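Local coordinates for protein Rho guanine nucleotide exchange factor 3 (Mus musculus, PDB 2Z0Q) that acts as a guanine nucleotide exchange factor for the small GTPases RhoA and RhoB through its tandem DH-PH domains, at residues R20-I24 with S90-V94; R157-V161 with I194-N199; R168-R172 with L184-I188. All coordinates share one frame; numbering follows the deposited sequence.

Interaction 1: residues R20-I24 with S90-V94; sequences RQEAI and STEHV
Gln-21 of helix 15-51 turns its amide to the backbone of Thr-91 and pairs with both the backbone N-H and the C=O of that residue, tying the first long helix of the DH (RhoGEF) helical bundle to the loop between helices 67-84 and 95-101. Thr-91 N donates to Gln-21 OE1 over 2.9 Å. Gln-21 NE2 returns a nearly straight bond to Thr-91 O (177°), with the acceptor lying in the amide plane. This two-point grip fixes the flip of the amide, and the second NE2 hydrogen bond, to Glu-17, is consistent with the same orientation. A bend at chi2 (-62°) folds the Gln-21 chain so that the whole amide faces the loop.

One residue earlier, Arg-20 reaches along the same side of the helix. Arg-20 NH1 bonds to Glu-92 O at 2.8 Å, the oxygen sitting at the guanidinium edge while the nitrogen stands above the carbonyl plane; NH2 adds only a weak bond to the same oxygen. Arg-20 NE forms a salt bridge with Glu-17, so the two oxygens of Glu-17 hold Arg-20 NE and Gln-21 NE2 and help to orient both side chains.

One turn on from Arg-20, Ile-24 points toward the loop, its side chain crossing those of Thr-91 and Val-94 obliquely. Ile-24 CG2, anti to the backbone N, lies against Thr-91 CB at 3.8 Å and also meets Thr-91 OG1. Ile-170 of helix 155-172 covers Ile-24 from another part of the bundle. The closest apolar contact joins Ile-24 CG2 to Val-94 CG1 at 3.6 Å.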
ATOM      1  N   ARG A  20      17.076 -16.002 -21.867  1.00 13.07           N
ATOM      2  CA  ARG A  20      15.676 -15.883 -22.266  1.00 11.53           C
ATOM      3  C   ARG A  20      14.877 -17.013 -21.599  1.00 12.84           C
ATOM      4  O   ARG A  20      13.816 -16.796 -21.071  1.00 10.50           O
ATOM      5  CB  ARG A  20      15.536 -16.041 -23.768  1.00 13.91           C
ATOM      6  CG  ARG A  20      14.144 -15.606 -24.262  1.00 13.92           C
ATOM      7  CD  ARG A  20      14.009 -15.729 -25.797  1.00 15.51           C
ATOM      8  NE  ARG A  20      13.990 -17.118 -26.298  1.00 16.46           N
ATOM      9  CZ  ARG A  20      12.892 -17.802 -26.617  1.00 15.24           C
ATOM     10  NH1 ARG A  20      11.682 -17.276 -26.497  1.00 16.93           N
ATOM     11  NH2 ARG A  20      13.008 -19.036 -27.086  1.00 16.57           N
ATOM     12  N   GLN A  21      15.431 -18.225 -21.613  1.00 12.74           N
ATOM     13  CA  GLN A  21      14.716 -19.344 -20.972  1.00 11.76           C
ATOM     14  C   GLN A  21      14.611 -19.112 -19.474  1.00 11.79           C
ATOM     15  O   GLN A  21      13.597 -19.449 -18.875  1.00 12.98           O
ATOM     16  CB  GLN A  21      15.370 -20.708 -21.293  1.00 11.37           C
ATOM     17  CG  GLN A  21      15.302 -21.099 -22.774  1.00 14.44           C
ATOM     18  CD  GLN A  21      13.863 -21.245 -23.255  1.00 14.30           C
ATOM     19  OE1 GLN A  21      13.027 -21.814 -22.574  1.00 17.53           O
ATOM     20  NE2 GLN A  21      13.579 -20.721 -24.434  1.00 15.94           N
ATOM     21  N   GLU A  22      15.659 -18.557 -18.853  1.00 12.57           N
ATOM     22  CA  GLU A  22      15.585 -18.239 -17.448  1.00 12.40           C
ATOM     23  C   GLU A  22      14.447 -17.224 -17.191  1.00 13.23           C
ATOM     24  O   GLU A  22      13.627 -17.391 -16.280  1.00 10.88           O
ATOM     25  CB  GLU A  22      16.913 -17.633 -16.961  1.00 12.28           C
ATOM     26  CG  GLU A  22      17.987 -18.707 -16.824  1.00 14.69           C
ATOM     27  CD  GLU A  22      19.217 -18.192 -16.071  1.00 19.56           C
ATOM     28  OE1 GLU A  22      19.405 -16.963 -16.009  1.00 18.93           O
ATOM     29  OE2 GLU A  22      19.982 -19.029 -15.532  1.00 19.10           O
ATOM     30  N   ALA A  23      14.397 -16.182 -18.018  1.00 11.45           N
ATOM     31  CA  ALA A  23      13.393 -15.152 -17.810  1.00 13.12           C
ATOM     32  C   ALA A  23      11.962 -15.707 -17.930  1.00 13.08           C
ATOM     33  O   ALA A  23      11.075 -15.300 -17.188  1.00 14.05           O
ATOM     34  CB  ALA A  23      13.629 -13.966 -18.830  1.00 13.50           C
ATOM     35  N   ILE A  24      11.752 -16.633 -18.862  1.00 12.11           N
ATOM     36  CA  ILE A  24      10.421 -17.216 -19.070  1.00 13.35           C
ATOM     37  C   ILE A  24      10.043 -18.134 -17.891  1.00 12.66           C
ATOM     38  O   ILE A  24       8.914 -18.127 -17.383  1.00 11.63           O
ATOM     39  CB  ILE A  24      10.403 -17.988 -20.388  1.00 12.86           C
ATOM     40  CG1 ILE A  24      10.430 -16.992 -21.541  1.00 11.95           C
ATOM     41  CG2 ILE A  24       9.147 -18.881 -20.493  1.00 14.78           C
ATOM     42  CD1 ILE A  24      10.697 -17.665 -22.901  1.00 12.10           C
ATOM     43  N   SER A  90      11.590 -26.411 -22.115  1.00 16.49           N
ATOM     44  CA  SER A  90      11.854 -25.072 -22.702  1.00 15.67           C
ATOM     45  C   SER A  90      10.589 -24.486 -23.327  1.00 17.15           C
ATOM     46  O   SER A  90       9.591 -25.206 -23.552  1.00 16.60           O
ATOM     47  CB  SER A  90      12.974 -25.134 -23.760  1.00 15.85           C
ATOM     48  OG  SER A  90      12.581 -25.867 -24.899  1.00 18.29           O
ATOM     49  N   THR A  91      10.630 -23.175 -23.588  1.00 15.82           N
ATOM     50  CA  THR A  91       9.497 -22.476 -24.194  1.00 15.67           C
ATOM     51  C   THR A  91       9.909 -21.683 -25.425  1.00 16.04           C
ATOM     52  O   THR A  91      10.894 -20.949 -25.405  1.00 16.63           O
ATOM     53  CB  THR A  91       8.833 -21.507 -23.177  1.00 14.16           C
ATOM     54  OG1 THR A  91       8.269 -22.254 -22.100  1.00 16.91           O
ATOM     55  CG2 THR A  91       7.705 -20.715 -23.861  1.00 17.49           C
ATOM     56  N   GLU A  92       9.168 -21.852 -26.527  1.00 16.72           N
ATOM     57  CA  GLU A  92       9.472 -21.163 -27.780  1.00 18.23           C
ATOM     58  C   GLU A  92       8.968 -19.705 -27.764  1.00 18.38           C
ATOM     59  O   GLU A  92       9.745 -18.766 -27.947  1.00 18.15           O
ATOM     60  CB  GLU A  92       8.802 -21.896 -28.955  1.00 22.25           C
ATOM     61  CG  GLU A  92       9.374 -21.527 -30.296  1.00 28.86           C
ATOM     62  CD  GLU A  92       8.834 -22.427 -31.431  1.00 35.33           C
ATOM     63  OE1 GLU A  92       8.551 -23.624 -31.180  1.00 38.20           O
ATOM     64  OE2 GLU A  92       8.714 -21.939 -32.575  1.00 38.39           O
ATOM     65  N   HIS A  93       7.666 -19.554 -27.567  1.00 18.05           N
ATOM     66  CA  HIS A  93       7.030 -18.227 -27.523  1.00 19.97           C
ATOM     67  C   HIS A  93       6.075 -18.066 -26.366  1.00 19.13           C
ATOM     68  O   HIS A  93       5.257 -18.983 -26.093  1.00 18.04           O
ATOM     69  CB  HIS A  93       6.208 -17.988 -28.780  1.00 21.00           C
ATOM     70  CG  HIS A  93       6.946 -18.256 -30.040  1.00 22.50           C
ATOM     71  ND1 HIS A  93       6.678 -19.345 -30.834  1.00 25.08           N
ATOM     72  CD2 HIS A  93       7.935 -17.573 -30.654  1.00 23.43           C
ATOM     73  CE1 HIS A  93       7.465 -19.319 -31.892  1.00 25.96           C
ATOM     74  NE2 HIS A  93       8.237 -18.254 -31.807  1.00 27.62           N
ATOM     75  N   VAL A  94       6.144 -16.897 -25.715  1.00 17.46           N
ATOM     76  CA  VAL A  94       5.240 -16.553 -24.632  1.00 16.43           C
ATOM     77  C   VAL A  94       4.400 -15.323 -25.028  1.00 16.96           C
ATOM     78  O   VAL A  94       3.441 -14.962 -24.348  1.00 14.03           O
ATOM     79  CB  VAL A  94       5.983 -16.208 -23.293  1.00 19.68           C
ATOM     80  CG1 VAL A  94       6.709 -17.436 -22.778  1.00 17.87           C
ATOM     81  CG2 VAL A  94       6.951 -15.018 -23.502  1.00 19.46           C
TER

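Interaction 2: residues R157-V161 with I194-N199; sequences RSRLV and IVAEIN
Arg-157 and Asn-199 meet where the start of helix 155-172 lies against the middle of helix 180-213, in the DH domain. The short segments run at 139° to each other, with axes 10.7 Å apart at closest approach. From CB the Arg-157 chain leaves with CG anti to the backbone N (chi1 -168°) and stays extended through CG, CD and NE, which carries the guanidinium across to the facing helix. The aliphatic part makes no close approach there; contact begins at Arg-157 NE, which passes Asn-199 OD1 at 3.7 Å. CZ lies a little nearer to the same oxygen. Arg-157 NH1 brushes the CG2 methyl of Ile-198 at 4.1 Å, and NH2 touches that methyl too while lying near Asn-199 CA. The tip of the chain, Arg-157 NH2, gives Asn-199 OD1 a weak hydrogen bond of 2.9 Å, bent to 128°. The guanidinium and amide planes are modestly inclined to each other, and the oxygen approaches the guanidinium obliquely. The stronger polar partner of NH2 is Thr-202 OG1, one turn further along helix 180-213.

Next to this polar end the interface is apolar. Leu-160 points at the other helix and slides past Val-195 in the opposite direction, Leu-160 CG lying 3.7 Å from Val-195 CG2. Leu-160 CD2 meets Ile-198 CD1 obliquely at 3.9 Å, and Tyr-108 of helix 107-125 touches both Leu-160 and Ile-198. On the exposed flank, Val-161 CG2 crosses Val-195 CG1 at about a right angle.

The chemistry is thus mainly that of branched aliphatic packing; the bent Arg-157 to Asn-199 bond is a secondary link, and the guanidinium is probably positioned more by Thr-202 than by the amide.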
ATOM      1  N   ARG A 157      -0.901  -5.986  -5.960  1.00 22.85           N
ATOM      2  CA  ARG A 157      -0.462  -4.751  -6.581  1.00 23.25           C
ATOM      3  C   ARG A 157       1.034  -4.828  -6.877  1.00 21.33           C
ATOM      4  O   ARG A 157       1.470  -4.364  -7.923  1.00 20.56           O
ATOM      5  CB  ARG A 157      -0.727  -3.556  -5.676  1.00 26.89           C
ATOM      6  CG  ARG A 157      -0.556  -2.249  -6.397  1.00 32.06           C
ATOM      7  CD  ARG A 157      -0.425  -1.093  -5.412  1.00 38.02           C
ATOM      8  NE  ARG A 157      -0.716   0.165  -6.090  1.00 41.68           N
ATOM      9  CZ  ARG A 157      -1.948   0.577  -6.404  1.00 43.68           C
ATOM     10  NH1 ARG A 157      -3.006  -0.170  -6.087  1.00 43.93           N
ATOM     11  NH2 ARG A 157      -2.119   1.725  -7.055  1.00 41.89           N
ATOM     12  N   SER A 158       1.817  -5.396  -5.964  1.00 20.99           N
ATOM     13  CA  SER A 158       3.266  -5.491  -6.208  1.00 21.19           C
ATOM     14  C   SER A 158       3.557  -6.313  -7.440  1.00 21.22           C
ATOM     15  O   SER A 158       4.492  -6.015  -8.200  1.00 20.48           O
ATOM     16  CB  SER A 158       3.992  -6.100  -5.000  1.00 22.65           C
ATOM     17  OG  SER A 158       3.886  -5.240  -3.886  1.00 27.45           O
ATOM     18  N   ARG A 159       2.765  -7.368  -7.642  1.00 18.23           N
ATOM     19  CA  ARG A 159       2.984  -8.181  -8.818  1.00 19.48           C
ATOM     20  C   ARG A 159       2.632  -7.362 -10.074  1.00 16.44           C
ATOM     21  O   ARG A 159       3.379  -7.358 -11.028  1.00 15.70           O
ATOM     22  CB  ARG A 159       2.140  -9.465  -8.762  1.00 18.47           C
ATOM     23  CG  ARG A 159       2.255 -10.316 -10.028  1.00 19.22           C
ATOM     24  CD  ARG A 159       3.503 -11.152  -9.980  1.00 18.83           C
ATOM     25  NE  ARG A 159       3.611 -12.126 -11.060  1.00 16.34           N
ATOM     26  CZ  ARG A 159       4.750 -12.722 -11.378  1.00 15.06           C
ATOM     27  NH1 ARG A 159       5.860 -12.445 -10.671  1.00 16.88           N
ATOM     28  NH2 ARG A 159       4.808 -13.500 -12.448  1.00 13.91           N
ATOM     29  N   LEU A 160       1.491  -6.679 -10.068  1.00 18.29           N
ATOM     30  CA  LEU A 160       1.096  -5.903 -11.242  1.00 17.71           C
ATOM     31  C   LEU A 160       2.190  -4.913 -11.651  1.00 16.78           C
ATOM     32  O   LEU A 160       2.545  -4.803 -12.811  1.00 16.14           O
ATOM     33  CB  LEU A 160      -0.196  -5.140 -10.961  1.00 20.83           C
ATOM     34  CG  LEU A 160      -0.673  -4.299 -12.125  1.00 22.45           C
ATOM     35  CD1 LEU A 160      -1.324  -5.195 -13.175  1.00 24.96           C
ATOM     36  CD2 LEU A 160      -1.683  -3.276 -11.581  1.00 24.94           C
ATOM     37  N   VAL A 161       2.707  -4.191 -10.668  1.00 16.04           N
ATOM     38  CA  VAL A 161       3.733  -3.182 -10.889  1.00 18.18           C
ATOM     39  C   VAL A 161       5.018  -3.744 -11.463  1.00 16.80           C
ATOM     40  O   VAL A 161       5.740  -3.046 -12.188  1.00 16.90           O
ATOM     41  CB  VAL A 161       4.002  -2.421  -9.539  1.00 17.01           C
ATOM     42  CG1 VAL A 161       5.385  -1.754  -9.512  1.00 22.18           C
ATOM     43  CG2 VAL A 161       2.911  -1.426  -9.320  1.00 19.00           C
ATOM     44  N   ILE A 194      -2.057   0.206 -17.908  1.00 14.13           N
ATOM     45  CA  ILE A 194      -2.970  -0.289 -16.898  1.00 15.46           C
ATOM     46  C   ILE A 194      -2.481   0.179 -15.522  1.00 16.15           C
ATOM     47  O   ILE A 194      -3.260   0.682 -14.710  1.00 16.27           O
ATOM     48  CB  ILE A 194      -3.036  -1.858 -16.928  1.00 14.04           C
ATOM     49  CG1 ILE A 194      -3.817  -2.316 -18.172  1.00 15.35           C
ATOM     50  CG2 ILE A 194      -3.776  -2.404 -15.689  1.00 15.19           C
ATOM     51  CD1 ILE A 194      -3.667  -3.798 -18.506  1.00 13.77           C
ATOM     52  N   VAL A 195      -1.181  -0.001 -15.280  1.00 15.68           N
ATOM     53  CA  VAL A 195      -0.598   0.373 -13.972  1.00 17.72           C
ATOM     54  C   VAL A 195      -0.702   1.866 -13.691  1.00 17.12           C
ATOM     55  O   VAL A 195      -1.091   2.287 -12.595  1.00 16.74           O
ATOM     56  CB  VAL A 195       0.896  -0.052 -13.888  1.00 18.86           C
ATOM     57  CG1 VAL A 195       1.562   0.535 -12.595  1.00 16.92           C
ATOM     58  CG2 VAL A 195       0.978  -1.551 -13.936  1.00 19.56           C
ATOM     59  N   ALA A 196      -0.389   2.665 -14.701  1.00 17.62           N
ATOM     60  CA  ALA A 196      -0.424   4.110 -14.560  1.00 18.77           C
ATOM     61  C   ALA A 196      -1.826   4.581 -14.204  1.00 19.71           C
ATOM     62  O   ALA A 196      -2.002   5.445 -13.322  1.00 20.93           O
ATOM     63  CB  ALA A 196       0.050   4.774 -15.863  1.00 18.04           C
ATOM     64  N   GLU A 197      -2.828   4.001 -14.857  1.00 20.80           N
ATOM     65  CA  GLU A 197      -4.209   4.368 -14.605  1.00 21.94           C
ATOM     66  C   GLU A 197      -4.668   3.911 -13.215  1.00 21.80           C
ATOM     67  O   GLU A 197      -5.326   4.667 -12.485  1.00 22.69           O
ATOM     68  CB  GLU A 197      -5.135   3.757 -15.662  1.00 25.62           C
ATOM     69  CG  GLU A 197      -6.581   4.190 -15.532  1.00 32.89           C
ATOM     70  CD  GLU A 197      -6.728   5.711 -15.519  1.00 36.70           C
ATOM     71  OE1 GLU A 197      -6.000   6.410 -16.260  1.00 41.40           O
ATOM     72  OE2 GLU A 197      -7.574   6.218 -14.759  1.00 41.04           O
ATOM     73  N   ILE A 198      -4.328   2.682 -12.850  1.00 19.65           N
ATOM     74  CA  ILE A 198      -4.727   2.167 -11.543  1.00 20.57           C
ATOM     75  C   ILE A 198      -4.028   2.973 -10.446  1.00 19.21           C
ATOM     76  O   ILE A 198      -4.624   3.256  -9.414  1.00 21.44           O
ATOM     77  CB  ILE A 198      -4.393   0.657 -11.409  1.00 20.76           C
ATOM     78  CG1 ILE A 198      -5.416  -0.147 -12.235  1.00 21.96           C
ATOM     79  CG2 ILE A 198      -4.299   0.255  -9.924  1.00 21.15           C
ATOM     80  CD1 ILE A 198      -5.179  -1.618 -12.211  1.00 21.85           C
ATOM     81  N   ASN A 199      -2.775   3.371 -10.661  1.00 20.94           N
ATOM     82  CA  ASN A 199      -2.077   4.168  -9.632  1.00 21.86           C
ATOM     83  C   ASN A 199      -2.746   5.536  -9.458  1.00 21.73           C
ATOM     84  O   ASN A 199      -2.848   6.062  -8.342  1.00 20.53           O
ATOM     85  CB  ASN A 199      -0.592   4.384  -9.985  1.00 20.56           C
ATOM     86  CG  ASN A 199       0.242   3.149  -9.763  1.00 22.53           C
ATOM     87  OD1 ASN A 199      -0.182   2.213  -9.089  1.00 23.93           O
ATOM     88  ND2 ASN A 199       1.440   3.134 -10.329  1.00 22.12           N
TER

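Interaction 3: residues R168-R172 with L184-I188; sequences REILR and LEEAI
Leu-184, early in helix 180-213, packs on Leu-171 near the end of helix 155-172. The two side chains slide past each other in opposite directions, and this pair has the shortest CA-CA distance between the segments, 6.1 Å from Leu-184 CA to Leu-171 CA. The CD1 methyl of Leu-184 rests on the backbone, 3.8 Å from Leu-171 CA, and lies equally close to CG2 of Ile-170, whose chain crosses it at about a right angle. Val-94 and Leu-98 also touch Leu-184, so the same side chain takes part in the core beyond this helix pair.

Glu-185 is exposed, yet its aliphatic stem contributes: Glu-185 CG lies 3.7 Å from Leu-171 CD2, the two chains crossing nearly at right angles. Here the acid's methylene, not its carboxylate, covers the leucine.

Ile-188 closes the segment one turn after Leu-184. With CG1 placed beside the backbone N (chi1 -70°) and the chain continuing nearly straight (chi2 162°), Ile-188 CD1 is laid over the facing backbone, 3.7 Å from Arg-168 CA. The same methyl, Ile-188 CD1, touches Leu-171 CD2 at 3.8 Å, while Ile-188 CG2 meets Arg-168 NH2 at 3.6 Å. The guanidinium comes to this methyl obliquely, and the two side chains cross at about a right angle. Leu-171 therefore sits among Leu-184, Glu-185 and Ile-188.

The segments run nearly antiparallel at 159°, their axes 9.8 Å apart, and their helices are joined by a short turn, residues 173-179. This is an antiparallel helical hairpin, held here by leucine and isoleucine packing, as expected of the elongated all-helical bundle of a DH domain.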
ATOM      1  N   ARG A 168      10.007  -7.347 -19.727  1.00 12.12           N
ATOM      2  CA  ARG A 168      11.119  -6.755 -20.449  1.00 13.01           C
ATOM      3  C   ARG A 168      12.407  -7.615 -20.310  1.00 13.50           C
ATOM      4  O   ARG A 168      13.262  -7.620 -21.190  1.00 13.40           O
ATOM      5  CB  ARG A 168      11.364  -5.283 -19.985  1.00 12.35           C
ATOM      6  CG  ARG A 168      12.253  -4.555 -20.962  1.00 14.47           C
ATOM      7  CD  ARG A 168      12.422  -3.072 -20.607  1.00 16.61           C
ATOM      8  NE  ARG A 168      11.156  -2.354 -20.562  1.00 15.69           N
ATOM      9  CZ  ARG A 168      10.531  -1.952 -19.447  1.00 15.42           C
ATOM     10  NH1 ARG A 168      11.023  -2.191 -18.229  1.00 16.88           N
ATOM     11  NH2 ARG A 168       9.399  -1.262 -19.555  1.00 15.34           N
ATOM     12  N   GLU A 169      12.533  -8.326 -19.192  1.00 11.86           N
ATOM     13  CA  GLU A 169      13.687  -9.222 -18.972  1.00 12.70           C
ATOM     14  C   GLU A 169      13.602 -10.330 -20.050  1.00 12.27           C
ATOM     15  O   GLU A 169      14.627 -10.742 -20.587  1.00 13.66           O
ATOM     16  CB  GLU A 169      13.654  -9.784 -17.557  1.00 13.49           C
ATOM     17  CG  GLU A 169      14.802 -10.813 -17.249  1.00 15.23           C
ATOM     18  CD  GLU A 169      16.186 -10.190 -17.435  1.00 18.06           C
ATOM     19  OE1 GLU A 169      16.300  -8.953 -17.251  1.00 18.61           O
ATOM     20  OE2 GLU A 169      17.163 -10.924 -17.722  1.00 18.83           O
ATOM     21  N   ILE A 170      12.394 -10.810 -20.386  1.00 11.14           N
ATOM     22  CA  ILE A 170      12.281 -11.790 -21.472  1.00 10.57           C
ATOM     23  C   ILE A 170      12.613 -11.125 -22.830  1.00 11.62           C
ATOM     24  O   ILE A 170      13.384 -11.645 -23.646  1.00 11.35           O
ATOM     25  CB  ILE A 170      10.860 -12.388 -21.575  1.00 11.85           C
ATOM     26  CG1 ILE A 170      10.427 -12.958 -20.213  1.00 11.58           C
ATOM     27  CG2 ILE A 170      10.845 -13.454 -22.663  1.00 13.27           C
ATOM     28  CD1 ILE A 170       8.931 -13.380 -20.156  1.00 12.75           C
ATOM     29  N   LEU A 171      12.024  -9.943 -23.042  1.00  9.91           N
ATOM     30  CA  LEU A 171      12.214  -9.226 -24.302  1.00 10.19           C
ATOM     31  C   LEU A 171      13.684  -8.950 -24.639  1.00 12.74           C
ATOM     32  O   LEU A 171      14.119  -9.105 -25.786  1.00 12.59           O
ATOM     33  CB  LEU A 171      11.458  -7.870 -24.220  1.00 10.37           C
ATOM     34  CG  LEU A 171      11.695  -6.972 -25.449  1.00 13.62           C
ATOM     35  CD1 LEU A 171      11.227  -7.630 -26.739  1.00 16.01           C
ATOM     36  CD2 LEU A 171      10.934  -5.679 -25.213  1.00 14.79           C
ATOM     37  N   ARG A 172      14.460  -8.521 -23.642  1.00 12.81           N
ATOM     38  CA  ARG A 172      15.841  -8.166 -23.963  1.00 14.77           C
ATOM     39  C   ARG A 172      16.708  -9.339 -24.384  1.00 15.09           C
ATOM     40  O   ARG A 172      17.742  -9.147 -24.994  1.00 14.75           O
ATOM     41  CB  ARG A 172      16.509  -7.356 -22.823  1.00 14.21           C
ATOM     42  CG  ARG A 172      16.773  -8.086 -21.505  1.00 14.70           C
ATOM     43  CD  ARG A 172      17.680  -7.190 -20.583  1.00 15.17           C
ATOM     44  NE  ARG A 172      17.089  -5.854 -20.435  1.00 15.63           N
ATOM     45  CZ  ARG A 172      16.164  -5.531 -19.530  1.00 15.46           C
ATOM     46  NH1 ARG A 172      15.725  -6.432 -18.657  1.00 14.61           N
ATOM     47  NH2 ARG A 172      15.625  -4.300 -19.537  1.00 13.60           N
ATOM     48  N   LEU A 184       5.844  -9.062 -27.008  1.00 12.66           N
ATOM     49  CA  LEU A 184       6.269  -8.628 -25.681  1.00 12.09           C
ATOM     50  C   LEU A 184       6.246  -7.114 -25.582  1.00 13.07           C
ATOM     51  O   LEU A 184       5.845  -6.574 -24.559  1.00 11.36           O
ATOM     52  CB  LEU A 184       7.676  -9.168 -25.365  1.00 12.72           C
ATOM     53  CG  LEU A 184       7.679 -10.671 -25.032  1.00 15.03           C
ATOM     54  CD1 LEU A 184       9.092 -11.201 -25.130  1.00 14.74           C
ATOM     55  CD2 LEU A 184       7.073 -10.903 -23.615  1.00 15.68           C
ATOM     56  N   GLU A 185       6.707  -6.433 -26.631  1.00 13.40           N
ATOM     57  CA  GLU A 185       6.660  -4.964 -26.607  1.00 15.24           C
ATOM     58  C   GLU A 185       5.193  -4.515 -26.388  1.00 13.80           C
ATOM     59  O   GLU A 185       4.920  -3.558 -25.653  1.00 12.49           O
ATOM     60  CB  GLU A 185       7.227  -4.399 -27.927  1.00 19.17           C
ATOM     61  CG  GLU A 185       8.745  -4.601 -27.996  1.00 24.55           C
ATOM     62  CD  GLU A 185       9.364  -4.355 -29.366  1.00 32.06           C
ATOM     63  OE1 GLU A 185       8.606  -4.219 -30.355  1.00 34.76           O
ATOM     64  OE2 GLU A 185      10.631  -4.312 -29.448  1.00 34.94           O
ATOM     65  N   GLU A 186       4.263  -5.214 -27.024  1.00 12.01           N
ATOM     66  CA  GLU A 186       2.862  -4.875 -26.860  1.00 11.37           C
ATOM     67  C   GLU A 186       2.383  -5.091 -25.423  1.00 13.09           C
ATOM     68  O   GLU A 186       1.798  -4.217 -24.818  1.00 11.48           O
ATOM     69  CB  GLU A 186       2.004  -5.672 -27.851  1.00 12.19           C
ATOM     70  CG  GLU A 186       0.507  -5.634 -27.513  1.00 10.06           C
ATOM     71  CD  GLU A 186      -0.399  -6.417 -28.501  1.00 12.25           C
ATOM     72  OE1 GLU A 186       0.114  -7.138 -29.362  1.00 12.81           O
ATOM     73  OE2 GLU A 186      -1.666  -6.293 -28.377  1.00 13.12           O
ATOM     74  N   ALA A 187       2.677  -6.275 -24.870  1.00 12.17           N
ATOM     75  CA  ALA A 187       2.253  -6.583 -23.530  1.00 11.84           C
ATOM     76  C   ALA A 187       2.813  -5.592 -22.515  1.00 10.89           C
ATOM     77  O   ALA A 187       2.116  -5.192 -21.586  1.00 11.50           O
ATOM     78  CB  ALA A 187       2.682  -8.033 -23.176  1.00 11.78           C
ATOM     79  N   ILE A 188       4.082  -5.259 -22.676  1.00 11.12           N
ATOM     80  CA  ILE A 188       4.710  -4.328 -21.755  1.00 11.73           C
ATOM     81  C   ILE A 188       3.994  -2.978 -21.838  1.00 11.96           C
ATOM     82  O   ILE A 188       3.609  -2.403 -20.818  1.00 12.82           O
ATOM     83  CB  ILE A 188       6.200  -4.158 -22.102  1.00 11.54           C
ATOM     84  CG1 ILE A 188       6.958  -5.452 -21.773  1.00 14.87           C
ATOM     85  CG2 ILE A 188       6.793  -2.990 -21.294  1.00 13.83           C
ATOM     86  CD1 ILE A 188       8.298  -5.549 -22.458  1.00 14.83           C
TER

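How the interactions relate
From the N terminus, helix 15-51 enters interaction 1, which closes a largely helical loop of 65 residues when the chain returns at 90-94. Interactions 2 and 3 both open only after interaction 1 has closed. Helix 155-172 opens interaction 2 near its start and interaction 3 near its end; the chain turns, and helix 180-213 closes 3 first and then 2, so interaction 3 is nested inside interaction 2. Their centres lie about 16 Å apart along one helical hairpin. Interaction 1 touches interaction 3 directly, Ala-23 CB lying 3.6 Å from Ile-170 CG1, and thus joins the hairpin's closed end to the first DH helix and the 90-94 loop.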